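Local coordinates for protein general negative regulator of transcription subunit 2 (Saccharomyces cerevisiae, PDB 4BY6) that forms part of the CCR4-NOT core complex, the major cytoplasmic mRNA deadenylase and apparently a general transcription factor in the nucleus, and is required for the integrity of that complex, at residues L112-Y117 / Q174-C179. Residues are numbered along the deposited sequence; the frame is centred on the assembly and turned at random.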
# COMPACT_ATOMS: atom_id res chain seq x y z
N LEU E 112 -35.17 -2.77 -2.63
CA LEU E 112 -35.53 -3.80 -3.60
C LEU E 112 -34.58 -3.77 -4.83
O LEU E 112 -34.15 -4.83 -5.33
CB LEU E 112 -36.97 -3.62 -4.07
CG LEU E 112 -38.10 -3.54 -3.04
CD1 LEU E 112 -39.39 -3.17 -3.76
CD2 LEU E 112 -38.24 -4.86 -2.32
N PHE E 113 -34.26 -2.56 -5.29
CA PHE E 113 -33.31 -2.42 -6.39
C PHE E 113 -31.97 -3.06 -6.01
O PHE E 113 -31.37 -3.80 -6.79
CB PHE E 113 -33.11 -0.96 -6.75
CG PHE E 113 -34.28 -0.32 -7.42
CD1 PHE E 113 -35.11 -1.06 -8.25
CD2 PHE E 113 -34.54 1.04 -7.23
CE1 PHE E 113 -36.18 -0.45 -8.89
CE2 PHE E 113 -35.61 1.66 -7.86
CZ PHE E 113 -36.44 0.92 -8.68
N PHE E 114 -31.49 -2.73 -4.81
CA PHE E 114 -30.25 -3.27 -4.29
C PHE E 114 -30.23 -4.80 -4.33
O PHE E 114 -29.31 -5.42 -4.87
CB PHE E 114 -30.04 -2.79 -2.86
CG PHE E 114 -28.79 -3.27 -2.24
CD1 PHE E 114 -27.63 -2.49 -2.30
CD2 PHE E 114 -28.75 -4.51 -1.59
CE1 PHE E 114 -26.45 -2.93 -1.72
CE2 PHE E 114 -27.56 -4.97 -1.01
CZ PHE E 114 -26.41 -4.18 -1.07
N LEU E 115 -31.26 -5.40 -3.73
CA LEU E 115 -31.38 -6.85 -3.76
C LEU E 115 -31.44 -7.42 -5.18
O LEU E 115 -30.73 -8.37 -5.51
CB LEU E 115 -32.63 -7.27 -2.99
CG LEU E 115 -32.47 -7.10 -1.49
CD1 LEU E 115 -33.83 -7.29 -0.83
CD2 LEU E 115 -31.42 -8.11 -0.97
N PHE E 116 -32.29 -6.82 -6.03
CA PHE E 116 -32.47 -7.28 -7.41
C PHE E 116 -31.15 -7.26 -8.20
O PHE E 116 -30.92 -8.11 -9.06
CB PHE E 116 -33.52 -6.40 -8.10
CG PHE E 116 -33.64 -6.65 -9.58
CD1 PHE E 116 -34.50 -7.61 -10.06
CD2 PHE E 116 -32.90 -5.89 -10.49
CE1 PHE E 116 -34.63 -7.84 -11.43
CE2 PHE E 116 -33.03 -6.10 -11.86
CZ PHE E 116 -33.90 -7.07 -12.34
N TYR E 117 -30.31 -6.28 -7.93
CA TYR E 117 -29.03 -6.17 -8.61
C TYR E 117 -27.92 -6.92 -7.90
O TYR E 117 -26.81 -7.01 -8.43
CB TYR E 117 -28.63 -4.71 -8.76
CG TYR E 117 -29.32 -3.99 -9.88
CD1 TYR E 117 -28.97 -4.22 -11.21
CD2 TYR E 117 -30.33 -3.08 -9.62
CE1 TYR E 117 -29.59 -3.56 -12.25
CE2 TYR E 117 -30.97 -2.41 -10.66
CZ TYR E 117 -30.59 -2.65 -11.97
OH TYR E 117 -31.23 -1.98 -13.00
N GLN E 174 -25.72 2.81 -10.34
CA GLN E 174 -24.34 3.24 -10.15
C GLN E 174 -24.27 4.61 -9.46
O GLN E 174 -23.38 4.87 -8.66
CB GLN E 174 -23.59 3.30 -11.48
CG GLN E 174 -23.35 1.94 -12.09
CD GLN E 174 -22.43 1.10 -11.25
OE1 GLN E 174 -21.63 1.62 -10.47
NE2 GLN E 174 -22.54 -0.22 -11.39
N ARG E 175 -25.24 5.47 -9.75
CA ARG E 175 -25.31 6.76 -9.09
C ARG E 175 -26.31 6.77 -7.91
O ARG E 175 -26.41 7.76 -7.15
CB ARG E 175 -25.69 7.85 -10.09
CG ARG E 175 -24.59 8.19 -11.04
CD ARG E 175 -25.07 9.20 -12.07
NE ARG E 175 -25.10 8.59 -13.39
CZ ARG E 175 -24.10 8.66 -14.26
NH1 ARG E 175 -22.99 9.32 -13.95
NH2 ARG E 175 -24.21 8.06 -15.44
N TRP E 176 -27.05 5.67 -7.78
CA TRP E 176 -28.10 5.57 -6.77
C TRP E 176 -28.99 6.81 -6.84
O TRP E 176 -29.08 7.60 -5.91
CB TRP E 176 -27.50 5.37 -5.38
CG TRP E 176 -28.33 4.44 -4.59
CD1 TRP E 176 -29.10 4.74 -3.50
CD2 TRP E 176 -28.54 3.05 -4.86
NE1 TRP E 176 -29.76 3.61 -3.07
CE2 TRP E 176 -29.43 2.57 -3.90
CE3 TRP E 176 -28.04 2.17 -5.81
CZ2 TRP E 176 -29.84 1.24 -3.86
CZ3 TRP E 176 -28.45 0.86 -5.78
CH2 TRP E 176 -29.34 0.40 -4.83
N GLU E 177 -29.59 7.01 -7.99
CA GLU E 177 -30.39 8.18 -8.25
C GLU E 177 -31.56 7.81 -9.12
O GLU E 177 -31.42 6.93 -9.99
CB GLU E 177 -29.58 9.25 -8.95
CG GLU E 177 -28.70 10.06 -8.08
CD GLU E 177 -28.03 11.14 -8.89
OE1 GLU E 177 -28.22 11.13 -10.13
OE2 GLU E 177 -27.32 11.98 -8.29
N LYS E 178 -32.68 8.48 -8.92
CA LYS E 178 -33.78 8.43 -9.87
C LYS E 178 -33.50 9.53 -10.87
O LYS E 178 -33.00 10.59 -10.50
CB LYS E 178 -35.13 8.61 -9.17
CG LYS E 178 -35.44 7.52 -8.17
CD LYS E 178 -36.81 7.72 -7.59
CE LYS E 178 -37.07 6.72 -6.48
NZ LYS E 178 -38.51 6.67 -6.10
N CYS E 179 -33.74 9.25 -12.15
CA CYS E 179 -33.38 10.18 -13.21
C CYS E 179 -34.55 10.33 -14.19
O CYS E 179 -34.95 9.36 -14.84
CB CYS E 179 -32.11 9.69 -13.93
SG CYS E 179 -31.65 10.64 -15.42
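W176 reaches from the turn ahead of strand 177-186 to helix 109-118 and sets the far corner of its indole, CH2, against the backbone N and CB of F114 and, more loosely, CB of F113. The meeting is apolar and small, burying 133 Å² in all, and no hydrogen bond spans the two segments. CH2 of W176 lies 3.8 Å from CB of F114 and 4.4 Å from CB of F113. It also stands 3.8 Å from the backbone N of F114, which lies near the indole plane, so F114 meets the edge of the indole. The F114 ring in turn has CH2 of W176 at its edge. With CG anti to the backbone N (chi1 -179°), this ring lies alongside the indole corner, while CB makes the nearest side-chain approach.

Further aromatic rings surround both partners. F171, on the preceding strand, stacks on the ring of F113 and meets W176 edge-to-face, thereby linking helix and turn through a third ring; W137 adds another edge-to-face contact to F113. The chain of another protein in the assembly packs an apolar side chain on F114 and brings an aromatic ring to W176, so the contact adjoins a subunit interface.

W176 sits in the turn with a left-handed backbone conformation (phi/psi 49°/60°), and together with the next residue, E177, it faces D172. This is a G1 beta bulge at the hairpin joining strands 163-172 and 177-186, and its tryptophan ties the antiparallel sheet to the helical part of the NOT2/NOT3/NOT5 C-terminal domain, whose family belongs to the SH3 clan.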